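Local atomic coordinates of 1-pyrroline-5-carboxylate dehydrogenase (Thermus thermophilus, PDB entry 1UZB), a protein that probably oxidises glutamate semialdehyde, the open form of 1-pyrroline-5-carboxylate, to glutamate with NAD+ as cofactor, the second step of proline breakdown. Residues A[169-174]-A[507-512]; A[142-147]-A[498-503]; A[177-182]-A[192-197]; A[88-93]-A[227-232]. All blocks are in the same frame, centred on the assembly; numbering follows the deposited sequence.

Contact 1: residues A[169-174]-A[507-512]; sequences SFYVPL and LEMKAV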
loop_
_atom_site.group_PDB
_atom_site.type_symbol
_atom_site.label_atom_id
_atom_site.label_comp_id
_atom_site.label_asym_id
_atom_site.label_seq_id
_atom_site.Cartn_x
_atom_site.Cartn_y
_atom_site.Cartn_z
ATOM N N SER A 169 -16.151 -13.364 -2.312
ATOM C CA SER A 169 -15.605 -14.441 -3.126
ATOM C C SER A 169 -14.368 -14.984 -2.420
ATOM O O SER A 169 -13.561 -14.225 -1.863
ATOM C CB SER A 169 -15.259 -13.943 -4.529
ATOM O OG SER A 169 -16.441 -13.827 -5.306
ATOM N N PHE A 170 -14.227 -16.303 -2.427
ATOM C CA PHE A 170 -13.111 -16.943 -1.754
ATOM C C PHE A 170 -12.739 -18.264 -2.404
ATOM O O PHE A 170 -13.524 -18.853 -3.150
ATOM C CB PHE A 170 -13.442 -17.162 -0.268
ATOM C CG PHE A 170 -14.738 -17.891 -0.026
ATOM C CD1 PHE A 170 -15.946 -17.199 0.072
ATOM C CD2 PHE A 170 -14.750 -19.271 0.124
ATOM C CE1 PHE A 170 -17.143 -17.878 0.319
ATOM C CE2 PHE A 170 -15.938 -19.954 0.370
ATOM C CZ PHE A 170 -17.136 -19.255 0.471
ATOM N N TYR A 171 -11.530 -18.725 -2.111
ATOM C CA TYR A 171 -11.036 -19.973 -2.660
ATOM C C TYR A 171 -11.242 -21.158 -1.740
ATOM O O TYR A 171 -11.263 -21.029 -0.511
ATOM C CB TYR A 171 -9.544 -19.861 -2.981
ATOM C CG TYR A 171 -9.227 -18.787 -3.983
ATOM C CD1 TYR A 171 -8.573 -17.618 -3.598
ATOM C CD2 TYR A 171 -9.598 -18.930 -5.318
ATOM C CE1 TYR A 171 -8.299 -16.613 -4.520
ATOM C CE2 TYR A 171 -9.329 -17.933 -6.249
ATOM C CZ TYR A 171 -8.679 -16.779 -5.842
ATOM O OH TYR A 171 -8.407 -15.789 -6.757
ATOM N N VAL A 172 -11.402 -22.320 -2.359
ATOM C CA VAL A 172 -11.561 -23.557 -1.622
ATOM C C VAL A 172 -10.789 -24.638 -2.364
ATOM O O VAL A 172 -10.657 -24.595 -3.590
ATOM C CB VAL A 172 -13.047 -23.932 -1.485
ATOM C CG1 VAL A 172 -13.768 -22.807 -0.770
ATOM C CG2 VAL A 172 -13.675 -24.170 -2.849
ATOM N N PRO A 173 -10.225 -25.600 -1.625
ATOM C CA PRO A 173 -9.466 -26.683 -2.255
ATOM C C PRO A 173 -10.378 -27.586 -3.080
ATOM O O PRO A 173 -11.596 -27.594 -2.891
ATOM C CB PRO A 173 -8.824 -27.391 -1.062
ATOM C CG PRO A 173 -9.824 -27.176 0.031
ATOM C CD PRO A 173 -10.229 -25.736 -0.158
ATOM N N LEU A 174 -9.776 -28.342 -3.991
ATOM C CA LEU A 174 -10.512 -29.223 -4.894
ATOM C C LEU A 174 -10.941 -30.561 -4.310
ATOM O O LEU A 174 -12.085 -30.978 -4.491
ATOM C CB LEU A 174 -9.678 -29.478 -6.150
ATOM C CG LEU A 174 -9.185 -28.247 -6.914
ATOM C CD1 LEU A 174 -8.237 -28.671 -8.027
ATOM C CD2 LEU A 174 -10.379 -27.491 -7.469
ATOM N N LEU A 507 -7.047 -24.795 -6.465
ATOM C CA LEU A 507 -8.168 -24.122 -5.822
ATOM C C LEU A 507 -9.261 -23.781 -6.826
ATOM O O LEU A 507 -9.001 -23.640 -8.023
ATOM C CB LEU A 507 -7.699 -22.806 -5.195
ATOM C CG LEU A 507 -6.670 -22.874 -4.070
ATOM C CD1 LEU A 507 -6.069 -21.494 -3.841
ATOM C CD2 LEU A 507 -7.335 -23.395 -2.804
ATOM N N GLU A 508 -10.486 -23.665 -6.327
ATOM C CA GLU A 508 -11.607 -23.235 -7.146
ATOM C C GLU A 508 -12.233 -22.079 -6.365
ATOM O O GLU A 508 -11.993 -21.940 -5.161
ATOM C CB GLU A 508 -12.596 -24.382 -7.435
ATOM C CG GLU A 508 -13.120 -25.193 -6.266
ATOM C CD GLU A 508 -13.875 -26.432 -6.742
ATOM O OE1 GLU A 508 -14.080 -26.569 -7.968
ATOM O OE2 GLU A 508 -14.267 -27.266 -5.899
ATOM N N MET A 509 -13.002 -21.232 -7.042
ATOM C CA MET A 509 -13.587 -20.061 -6.397
ATOM C C MET A 509 -15.095 -20.107 -6.223
ATOM O O MET A 509 -15.822 -20.562 -7.106
ATOM C CB MET A 509 -13.228 -18.804 -7.196
ATOM C CG MET A 509 -13.550 -17.497 -6.476
ATOM S SD MET A 509 -13.627 -16.043 -7.559
ATOM C CE MET A 509 -11.972 -15.997 -8.219
ATOM N N LYS A 510 -15.553 -19.607 -5.077
ATOM C CA LYS A 510 -16.974 -19.531 -4.769
ATOM C C LYS A 510 -17.319 -18.059 -4.523
ATOM O O LYS A 510 -16.540 -17.329 -3.907
ATOM C CB LYS A 510 -17.299 -20.358 -3.521
ATOM C CG LYS A 510 -18.790 -20.447 -3.200
ATOM C CD LYS A 510 -19.050 -21.404 -2.045
ATOM C CE LYS A 510 -20.539 -21.578 -1.810
ATOM N NZ LYS A 510 -20.814 -22.519 -0.694
ATOM N N ALA A 511 -18.475 -17.626 -5.017
ATOM C CA ALA A 511 -18.937 -16.250 -4.835
ATOM C C ALA A 511 -20.274 -16.306 -4.110
ATOM O O ALA A 511 -21.227 -16.922 -4.596
ATOM C CB ALA A 511 -19.096 -15.558 -6.183
ATOM N N VAL A 512 -20.343 -15.668 -2.947
ATOM C CA VAL A 512 -21.559 -15.670 -2.145
ATOM C C VAL A 512 -22.061 -14.257 -1.892
ATOM O O VAL A 512 -21.334 -13.402 -1.388
ATOM C CB VAL A 512 -21.311 -16.368 -0.801
ATOM C CG1 VAL A 512 -22.605 -16.467 -0.013
ATOM C CG2 VAL A 512 -20.729 -17.755 -1.048
HETATM O O HOH W 1 -14.153 -27.639 -3.341
HETATM O O HOH W 2 -13.710 -29.831 -6.415
#
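Ser169 faces Ala511 in the antiparallel pairing of 169-173 with 507-512, a non-hydrogen-bonded pair whose small side chains let Ser169 OG and Ala511 CB meet at 3.3 Å on the face shared with Tyr171 and Met509. Phe170 and Lys510 form a hydrogen-bonded pair, Phe170 N to Lys510 O and Lys510 N to Phe170 O both at 2.9 Å. Phe170 CG lies between its backbone N and carbonyl carbon (chi1 53°), which swings the ring back over the partner strand: CZ runs beside the extended lysine at CD, CE1 meets Val512 CG2, and the Lys510 carbonyl oxygen lies over one face, toward the rim. On the other side of the sheet, Tyr171 CE2 touches Met509 CE at 3.8 Å, while its OH is hydrogen-bonded to Asp501 of the second subunit. Val172 repeats the two-bond pairing with Glu508, its CG2 3.6 Å from Glu508 CG. Two waters donate to Glu508 OE2, one shared with Pro173 O, the other with Leu174 O. Beyond, Leu174 and Glu508 lean on strand 284-288, and Ala511 and Val512 pair in parallel with a strand of the second subunit, continuing the sheet into it, consistent with the oligomerisation region of aldehyde dehydrogenases.

Contact 2: residues A[142-147]-A[498-503]; sequences IEYYAR and GALDYL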
loop_
_atom_site.group_PDB
_atom_site.type_symbol
_atom_site.label_atom_id
_atom_site.label_comp_id
_atom_site.label_asym_id
_atom_site.label_seq_id
_atom_site.Cartn_x
_atom_site.Cartn_y
_atom_site.Cartn_z
ATOM N N ILE A 142 8.642 -26.298 0.647
ATOM C CA ILE A 142 7.820 -26.293 1.849
ATOM C C ILE A 142 7.726 -24.890 2.447
ATOM O O ILE A 142 6.633 -24.410 2.750
ATOM C CB ILE A 142 8.382 -27.261 2.911
ATOM C CG1 ILE A 142 8.459 -28.681 2.341
ATOM C CG2 ILE A 142 7.488 -27.249 4.139
ATOM C CD1 ILE A 142 9.190 -29.661 3.246
ATOM N N GLU A 143 8.872 -24.233 2.606
ATOM C CA GLU A 143 8.914 -22.887 3.172
ATOM C C GLU A 143 8.164 -21.879 2.302
ATOM O O GLU A 143 7.430 -21.028 2.811
ATOM C CB GLU A 143 10.367 -22.424 3.330
ATOM C CG GLU A 143 11.201 -23.199 4.340
ATOM C CD GLU A 143 10.909 -22.814 5.781
ATOM O OE1 GLU A 143 10.217 -21.802 6.007
ATOM O OE2 GLU A 143 11.385 -23.521 6.694
ATOM N N TYR A 144 8.347 -21.985 0.990
ATOM C CA TYR A 144 7.702 -21.073 0.057
ATOM C C TYR A 144 6.191 -21.269 0.008
ATOM O O TYR A 144 5.434 -20.314 0.184
ATOM C CB TYR A 144 8.288 -21.245 -1.349
ATOM C CG TYR A 144 7.802 -20.202 -2.329
ATOM C CD1 TYR A 144 8.454 -18.972 -2.458
ATOM C CD2 TYR A 144 6.662 -20.424 -3.097
ATOM C CE1 TYR A 144 7.976 -17.992 -3.332
ATOM C CE2 TYR A 144 6.177 -19.457 -3.964
ATOM C CZ TYR A 144 6.836 -18.246 -4.078
ATOM O OH TYR A 144 6.347 -17.297 -4.944
ATOM N N TYR A 145 5.746 -22.500 -0.226
ATOM C CA TYR A 145 4.313 -22.769 -0.303
ATOM C C TYR A 145 3.583 -22.491 1.015
ATOM O O TYR A 145 2.418 -22.097 1.001
ATOM C CB TYR A 145 4.069 -24.207 -0.778
ATOM C CG TYR A 145 4.502 -24.469 -2.213
ATOM C CD1 TYR A 145 4.930 -25.735 -2.607
ATOM C CD2 TYR A 145 4.487 -23.451 -3.173
ATOM C CE1 TYR A 145 5.340 -25.988 -3.914
ATOM C CE2 TYR A 145 4.900 -23.689 -4.491
ATOM C CZ TYR A 145 5.326 -24.958 -4.852
ATOM O OH TYR A 145 5.768 -25.200 -6.134
ATOM N N ALA A 146 4.253 -22.675 2.152
ATOM C CA ALA A 146 3.613 -22.393 3.437
ATOM C C ALA A 146 3.222 -20.916 3.490
ATOM O O ALA A 146 2.148 -20.561 3.973
ATOM C CB ALA A 146 4.558 -22.715 4.581
ATOM N N ARG A 147 4.114 -20.060 3.000
ATOM C CA ARG A 147 3.883 -18.621 2.982
ATOM C C ARG A 147 2.930 -18.210 1.864
ATOM O O ARG A 147 2.021 -17.410 2.072
ATOM C CB ARG A 147 5.216 -17.881 2.817
ATOM C CG ARG A 147 6.151 -18.000 4.022
ATOM C CD ARG A 147 7.539 -17.461 3.686
ATOM N NE ARG A 147 8.436 -17.377 4.841
ATOM C CZ ARG A 147 9.007 -18.416 5.441
ATOM N NH1 ARG A 147 9.807 -18.222 6.481
ATOM N NH2 ARG A 147 8.791 -19.646 5.004
ATOM N N GLY A 498 7.286 -23.199 -7.476
ATOM C CA GLY A 498 8.051 -22.203 -6.744
ATOM C C GLY A 498 7.576 -20.793 -7.031
ATOM O O GLY A 498 8.360 -19.846 -6.991
ATOM N N ALA A 499 6.286 -20.655 -7.319
ATOM C CA ALA A 499 5.692 -19.362 -7.618
ATOM C C ALA A 499 4.302 -19.289 -7.001
ATOM O O ALA A 499 3.640 -20.312 -6.811
ATOM C CB ALA A 499 5.604 -19.166 -9.124
ATOM N N LEU A 500 3.860 -18.072 -6.696
ATOM C CA LEU A 500 2.544 -17.863 -6.106
ATOM C C LEU A 500 1.444 -18.509 -6.946
ATOM O O LEU A 500 0.518 -19.106 -6.407
ATOM C CB LEU A 500 2.271 -16.361 -5.966
ATOM C CG LEU A 500 3.223 -15.580 -5.053
ATOM C CD1 LEU A 500 2.966 -14.089 -5.190
ATOM C CD2 LEU A 500 3.036 -16.027 -3.616
ATOM N N ASP A 501 1.559 -18.395 -8.266
ATOM C CA ASP A 501 0.567 -18.941 -9.188
ATOM C C ASP A 501 0.363 -20.445 -9.085
ATOM O O ASP A 501 -0.694 -20.952 -9.444
ATOM C CB ASP A 501 0.939 -18.606 -10.639
ATOM C CG ASP A 501 0.629 -17.171 -11.012
ATOM O OD1 ASP A 501 0.168 -16.401 -10.140
ATOM O OD2 ASP A 501 0.846 -16.817 -12.192
ATOM N N TYR A 502 1.369 -21.164 -8.600
ATOM C CA TYR A 502 1.254 -22.613 -8.506
ATOM C C TYR A 502 0.064 -23.061 -7.666
ATOM O O TYR A 502 -0.679 -23.955 -8.062
ATOM C CB TYR A 502 2.535 -23.206 -7.917
ATOM C CG TYR A 502 2.654 -24.711 -8.047
ATOM C CD1 TYR A 502 2.767 -25.314 -9.300
ATOM C CD2 TYR A 502 2.743 -25.523 -6.917
ATOM C CE1 TYR A 502 2.977 -26.684 -9.427
ATOM C CE2 TYR A 502 2.956 -26.897 -7.030
ATOM C CZ TYR A 502 3.079 -27.466 -8.289
ATOM O OH TYR A 502 3.348 -28.812 -8.410
ATOM N N LEU A 503 -0.130 -22.432 -6.511
ATOM C CA LEU A 503 -1.217 -22.834 -5.629
ATOM C C LEU A 503 -2.621 -22.580 -6.176
ATOM O O LEU A 503 -3.561 -23.295 -5.828
ATOM C CB LEU A 503 -1.050 -22.174 -4.255
ATOM C CG LEU A 503 0.307 -22.427 -3.582
ATOM C CD1 LEU A 503 0.304 -21.821 -2.189
ATOM C CD2 LEU A 503 0.589 -23.925 -3.509
#
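Tyr145 reaches from helix 142-147 to the loop and short helix of 498-503, and its side chain can be followed outward. CB leaves the helix with CG anti to the carbonyl carbon (chi1 -67°), which carries the ring across to the other segment. At CG and CD2 the neighbour is Leu503, whose CD2 lies 3.9 Å from Tyr145 CD2. Farther out, CE2 and CZ come against the ring of Tyr502, with CZ 3.4 Å from Tyr502 CD2. The two ring planes are only 14° from parallel, but they are slid so far apart, with centroids 5.2 Å from each other, that they barely overlap. The tip, OH, accepts an almost straight bond from Gly498 N at 2.8 Å (172°). Tyr145 OH also lies 3.1 Å from Tyr502 CD2, wedged between the glycine NH and the rim of the second ring. Tyrosine suits this place: its ring fills a buried seam and its hydroxyl satisfies a backbone NH. Gly498 has positive phi, which favours glycine. Tyr144 lays one ring face against Gly498 O, which stands 3.6 Å above the plane toward the rim, and its OH lies 3.6 Å from Leu500 CG. The hydroxyl of Tyr502 is bonded to Asn257. The arrangement is a helix-to-loop packing of the aldehyde dehydrogenase fold, helix 128-149 against the loop and short helix 500-504 that precede strand 507-515.

Contact 3: residues A[177-182]-A[192-197]; sequences GVVIAP and GMIVGP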
loop_
_atom_site.group_PDB
_atom_site.type_symbol
_atom_site.label_atom_id
_atom_site.label_comp_id
_atom_site.label_asym_id
_atom_site.label_seq_id
_atom_site.Cartn_x
_atom_site.Cartn_y
_atom_site.Cartn_z
ATOM N N GLY A 177 -6.352 -35.822 -4.763
ATOM C CA GLY A 177 -5.734 -36.008 -6.064
ATOM C C GLY A 177 -4.529 -36.925 -6.008
ATOM O O GLY A 177 -4.126 -37.385 -4.938
ATOM N N VAL A 178 -3.952 -37.200 -7.172
ATOM C CA VAL A 178 -2.791 -38.068 -7.239
ATOM C C VAL A 178 -1.563 -37.328 -7.761
ATOM O O VAL A 178 -1.655 -36.486 -8.666
ATOM C CB VAL A 178 -3.068 -39.312 -8.132
ATOM C CG1 VAL A 178 -3.464 -38.878 -9.535
ATOM C CG2 VAL A 178 -1.837 -40.215 -8.175
ATOM N N VAL A 179 -0.422 -37.636 -7.154
ATOM C CA VAL A 179 0.857 -37.058 -7.534
ATOM C C VAL A 179 1.726 -38.183 -8.091
ATOM O O VAL A 179 1.889 -39.226 -7.455
ATOM C CB VAL A 179 1.563 -36.421 -6.311
ATOM C CG1 VAL A 179 3.035 -36.164 -6.616
ATOM C CG2 VAL A 179 0.869 -35.118 -5.944
ATOM N N ILE A 180 2.265 -37.970 -9.285
ATOM C CA ILE A 180 3.129 -38.946 -9.940
ATOM C C ILE A 180 4.464 -38.226 -10.095
ATOM O O ILE A 180 4.627 -37.365 -10.963
ATOM C CB ILE A 180 2.540 -39.357 -11.307
ATOM C CG1 ILE A 180 1.178 -40.024 -11.079
ATOM C CG2 ILE A 180 3.486 -40.310 -12.034
ATOM C CD1 ILE A 180 0.427 -40.365 -12.338
ATOM N N ALA A 181 5.408 -38.583 -9.228
ATOM C CA ALA A 181 6.722 -37.947 -9.177
ATOM C C ALA A 181 7.833 -38.584 -10.006
ATOM O O ALA A 181 7.773 -39.758 -10.364
ATOM C CB ALA A 181 7.170 -37.843 -7.720
ATOM N N PRO A 182 8.879 -37.800 -10.307
ATOM C CA PRO A 182 10.031 -38.243 -11.092
ATOM C C PRO A 182 11.145 -38.814 -10.222
ATOM O O PRO A 182 11.170 -38.606 -9.007
ATOM C CB PRO A 182 10.467 -36.963 -11.782
ATOM C CG PRO A 182 10.298 -35.966 -10.683
ATOM C CD PRO A 182 8.946 -36.344 -10.076
ATOM N N GLY A 192 7.598 -30.920 -3.445
ATOM C CA GLY A 192 6.854 -29.782 -3.954
ATOM C C GLY A 192 5.490 -30.123 -4.522
ATOM O O GLY A 192 4.496 -29.439 -4.253
ATOM N N MET A 193 5.439 -31.188 -5.312
ATOM C CA MET A 193 4.197 -31.618 -5.944
ATOM C C MET A 193 3.133 -32.054 -4.946
ATOM O O MET A 193 1.936 -32.007 -5.242
ATOM C CB MET A 193 4.471 -32.768 -6.911
ATOM C CG MET A 193 5.368 -32.406 -8.073
ATOM S SD MET A 193 5.619 -33.827 -9.146
ATOM C CE MET A 193 4.140 -33.705 -10.062
ATOM N N ILE A 194 3.576 -32.481 -3.767
ATOM C CA ILE A 194 2.679 -32.929 -2.707
ATOM C C ILE A 194 2.249 -31.791 -1.783
ATOM O O ILE A 194 1.054 -31.563 -1.580
ATOM C CB ILE A 194 3.356 -34.006 -1.819
ATOM C CG1 ILE A 194 3.621 -35.275 -2.632
ATOM C CG2 ILE A 194 2.485 -34.311 -0.604
ATOM C CD1 ILE A 194 4.437 -36.307 -1.885
ATOM N N VAL A 195 3.222 -31.064 -1.236
ATOM C CA VAL A 195 2.903 -30.008 -0.283
ATOM C C VAL A 195 2.205 -28.783 -0.852
ATOM O O VAL A 195 1.519 -28.080 -0.115
ATOM C CB VAL A 195 4.163 -29.571 0.532
ATOM C CG1 VAL A 195 4.767 -30.780 1.238
ATOM C CG2 VAL A 195 5.189 -28.910 -0.368
ATOM N N GLY A 196 2.365 -28.523 -2.145
ATOM C CA GLY A 196 1.688 -27.380 -2.738
ATOM C C GLY A 196 0.183 -27.581 -2.626
ATOM O O GLY A 196 -0.521 -26.764 -2.024
ATOM N N PRO A 197 -0.347 -28.671 -3.200
ATOM C CA PRO A 197 -1.791 -28.931 -3.125
ATOM C C PRO A 197 -2.290 -29.071 -1.684
ATOM O O PRO A 197 -3.346 -28.550 -1.323
ATOM C CB PRO A 197 -1.945 -30.236 -3.904
ATOM C CG PRO A 197 -0.842 -30.149 -4.922
ATOM C CD PRO A 197 0.316 -29.613 -4.120
#
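Strand 177-180 and helix 192-197 run nearly antiparallel, their directions 157° apart and their axes 8.8 Å from each other at closest approach, with Val179 and Met193 the nearest residues by CA position. That spacing is bridged by side chains. Val179 points toward the helix and divides its two methyls between the side chain and the carbonyl of Met193: CG1, anti to the backbone N (chi1 165°), touches Met193 CB at 3.7 Å, while CG2 lies against Met193 O at 3.4 Å. A compact, branched residue suits the spot, since each methyl finds its own partner while the strand backbone continues its pairing with Ile205. This is the packing inside a beta-alpha-beta unit, strand 165-180, helix 188-199 and strand 203-207, in which the helix packs on the sheet and runs back nearly antiparallel to the strand, as the connection of the crossover; such units build the Rossmann-like nucleotide-binding domain of aldehyde dehydrogenases. Ile194 joins from the next helix position, its CG1 4.1 Å from Val179 CG1 and the two side chains at about a right angle. Met193 reaches along the strand to its last residue, Ile180, and on to the loop at Pro182. Its flexible chain is extended to SD and then bends (chi3 82°), bringing CE to 3.8 Å from Ile180 O, while SD rests 4.3 Å from Pro182 CD. The Met193 carbonyl oxygen also receives a hydrogen bond from Asn257 ND2.

Contact 4: residues A[88-93]-A[227-232]; sequences KTWKDW and GFPPGV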
loop_
_atom_site.group_PDB
_atom_site.type_symbol
_atom_site.label_atom_id
_atom_site.label_comp_id
_atom_site.label_asym_id
_atom_site.label_seq_id
_atom_site.Cartn_x
_atom_site.Cartn_y
_atom_site.Cartn_z
ATOM N N LYS A 88 -12.481 -33.977 4.073
ATOM C CA LYS A 88 -13.659 -33.409 4.728
ATOM C C LYS A 88 -13.334 -32.462 5.875
ATOM O O LYS A 88 -14.019 -31.457 6.061
ATOM C CB LYS A 88 -14.585 -34.519 5.236
ATOM C CG LYS A 88 -15.416 -35.181 4.152
ATOM C CD LYS A 88 -16.354 -36.228 4.737
ATOM C CE LYS A 88 -17.266 -36.817 3.672
ATOM N NZ LYS A 88 -16.498 -37.445 2.562
ATOM N N THR A 89 -12.299 -32.784 6.647
ATOM C CA THR A 89 -11.912 -31.930 7.766
ATOM C C THR A 89 -10.672 -31.081 7.489
ATOM O O THR A 89 -10.580 -29.951 7.957
ATOM C CB THR A 89 -11.683 -32.753 9.055
ATOM O OG1 THR A 89 -10.752 -33.813 8.799
ATOM C CG2 THR A 89 -13.000 -33.337 9.550
ATOM N N TRP A 90 -9.727 -31.617 6.719
ATOM C CA TRP A 90 -8.500 -30.891 6.393
ATOM C C TRP A 90 -8.798 -29.585 5.654
ATOM O O TRP A 90 -8.139 -28.566 5.876
ATOM C CB TRP A 90 -7.588 -31.790 5.549
ATOM C CG TRP A 90 -6.289 -31.166 5.102
ATOM C CD1 TRP A 90 -5.903 -30.916 3.813
ATOM C CD2 TRP A 90 -5.191 -30.767 5.934
ATOM N NE1 TRP A 90 -4.634 -30.389 3.791
ATOM C CE2 TRP A 90 -4.172 -30.287 5.078
ATOM C CE3 TRP A 90 -4.968 -30.770 7.319
ATOM C CZ2 TRP A 90 -2.948 -29.814 5.560
ATOM C CZ3 TRP A 90 -3.749 -30.301 7.799
ATOM C CH2 TRP A 90 -2.756 -29.830 6.919
ATOM N N LYS A 91 -9.803 -29.612 4.785
ATOM C CA LYS A 91 -10.170 -28.424 4.025
ATOM C C LYS A 91 -10.667 -27.309 4.943
ATOM O O LYS A 91 -10.620 -26.135 4.570
ATOM C CB LYS A 91 -11.263 -28.760 3.008
ATOM C CG LYS A 91 -12.624 -29.029 3.636
ATOM C CD LYS A 91 -13.637 -29.485 2.599
ATOM C CE LYS A 91 -15.011 -29.659 3.222
ATOM N NZ LYS A 91 -15.560 -28.370 3.721
ATOM N N ASP A 92 -11.143 -27.677 6.133
ATOM C CA ASP A 92 -11.662 -26.697 7.086
ATOM C C ASP A 92 -10.629 -26.127 8.058
ATOM O O ASP A 92 -10.940 -25.230 8.839
ATOM C CB ASP A 92 -12.832 -27.281 7.887
ATOM C CG ASP A 92 -14.049 -27.562 7.028
ATOM O OD1 ASP A 92 -14.243 -26.864 6.011
ATOM O OD2 ASP A 92 -14.824 -28.477 7.382
ATOM N N TRP A 93 -9.411 -26.658 8.034
ATOM C CA TRP A 93 -8.359 -26.139 8.904
ATOM C C TRP A 93 -8.067 -24.694 8.520
ATOM O O TRP A 93 -8.062 -24.352 7.335
ATOM C CB TRP A 93 -7.054 -26.918 8.715
ATOM C CG TRP A 93 -6.898 -28.162 9.522
ATOM C CD1 TRP A 93 -7.805 -29.175 9.661
ATOM C CD2 TRP A 93 -5.729 -28.568 10.243
ATOM N NE1 TRP A 93 -7.270 -30.187 10.420
ATOM C CE2 TRP A 93 -5.997 -29.840 10.791
ATOM C CE3 TRP A 93 -4.479 -27.979 10.474
ATOM C CZ2 TRP A 93 -5.058 -30.538 11.559
ATOM C CZ3 TRP A 93 -3.546 -28.671 11.237
ATOM C CH2 TRP A 93 -3.843 -29.938 11.771
ATOM N N GLY A 227 3.164 -34.549 11.768
ATOM C CA GLY A 227 1.809 -34.628 12.278
ATOM C C GLY A 227 0.662 -34.394 11.318
ATOM O O GLY A 227 -0.427 -34.020 11.749
ATOM N N PHE A 228 0.880 -34.582 10.022
ATOM C CA PHE A 228 -0.220 -34.412 9.078
ATOM C C PHE A 228 -1.313 -35.403 9.476
ATOM O O PHE A 228 -1.033 -36.569 9.749
ATOM C CB PHE A 228 0.242 -34.690 7.647
ATOM C CG PHE A 228 0.986 -33.546 7.018
ATOM C CD1 PHE A 228 0.296 -32.473 6.466
ATOM C CD2 PHE A 228 2.377 -33.525 7.005
ATOM C CE1 PHE A 228 0.978 -31.395 5.910
ATOM C CE2 PHE A 228 3.070 -32.450 6.451
ATOM C CZ PHE A 228 2.369 -31.383 5.903
ATOM N N PRO A 229 -2.572 -34.943 9.538
ATOM C CA PRO A 229 -3.678 -35.829 9.914
ATOM C C PRO A 229 -3.776 -37.052 9.006
ATOM O O PRO A 229 -3.393 -37.006 7.837
ATOM C CB PRO A 229 -4.900 -34.925 9.791
ATOM C CG PRO A 229 -4.343 -33.567 10.121
ATOM C CD PRO A 229 -3.037 -33.555 9.368
ATOM N N PRO A 230 -4.295 -38.167 9.536
ATOM C CA PRO A 230 -4.424 -39.385 8.734
ATOM C C PRO A 230 -5.166 -39.146 7.423
ATOM O O PRO A 230 -6.215 -38.499 7.402
ATOM C CB PRO A 230 -5.190 -40.324 9.662
ATOM C CG PRO A 230 -4.725 -39.896 11.022
ATOM C CD PRO A 230 -4.770 -38.391 10.913
ATOM N N GLY A 231 -4.603 -39.664 6.336
ATOM C CA GLY A 231 -5.226 -39.523 5.033
ATOM C C GLY A 231 -4.851 -38.293 4.220
ATOM O O GLY A 231 -5.081 -38.274 3.013
ATOM N N VAL A 232 -4.281 -37.273 4.856
ATOM C CA VAL A 232 -3.917 -36.059 4.129
ATOM C C VAL A 232 -2.839 -36.330 3.075
ATOM O O VAL A 232 -2.919 -35.813 1.960
ATOM C CB VAL A 232 -3.490 -34.947 5.112
ATOM C CG1 VAL A 232 -3.000 -33.726 4.354
ATOM C CG2 VAL A 232 -4.681 -34.564 5.981
#
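Val232 lies over one face of Trp90, while Trp93 meets its edge and Pro229 approaches obliquely. The valine crosses the indole at about a right angle and sets CG1 over it, 3.8 Å from the centroid of the five-membered ring and 14° off its normal, a CH-pi contact. With Val232 CG1 opposite the backbone N (chi1 175°), CG2 also faces the indole, 3.8 Å from Trp90 CD2, so both branches are used. The far end of the six-membered ring meets Pro229 CD at 3.7 Å from CZ3, and CH2 approaches Phe228 CD1. Each segment contains a beta turn: a type I turn runs from Trp90 to Trp93, and after the Schellman motif at Gly227, a type II turn from Pro229 to Val232 leads into strand 233-235, with Gly231 taking the positive phi that suits glycine. The first turn brings the two indoles together, placing Trp90 CZ3 3.5 Å above the centre of one face of Trp93. The Trp93 and Pro229 side chains approach from opposite directions, Trp93 CZ2 3.4 Å from Pro229 CG; the rigid ring of Pro229 offers both indoles an apolar surface. Trp90 NE1 is bonded to Val198 O of helix 188-199, and Glu455 of the third subunit packs on Trp93 and Pro229.

All four contacts lie in the aldehyde dehydrogenase family region; contacts 1, 2 and 4 join distant parts of the chain, whereas contact 3 is local. Contacts 1 and 3 share strand 165-180, with centres about 21 Å apart. Contact 2 touches contact 3, centre to centre about 13 Å, through Tyr145, Tyr502 and Leu503 against helix 188-199. Contact 4 meets contact 1 where Lys91 packs on Pro173. Along the chain contact 2 crosses contacts 1 and 4, and both segments of contact 3 fall between those of each other contact. Segments 88-93 and 142-147 are thus gathered round the beta-alpha-beta unit and strand 507-515. Contacts 1 and 2 reach the second subunit, and contact 4 packs on Glu455 of the third.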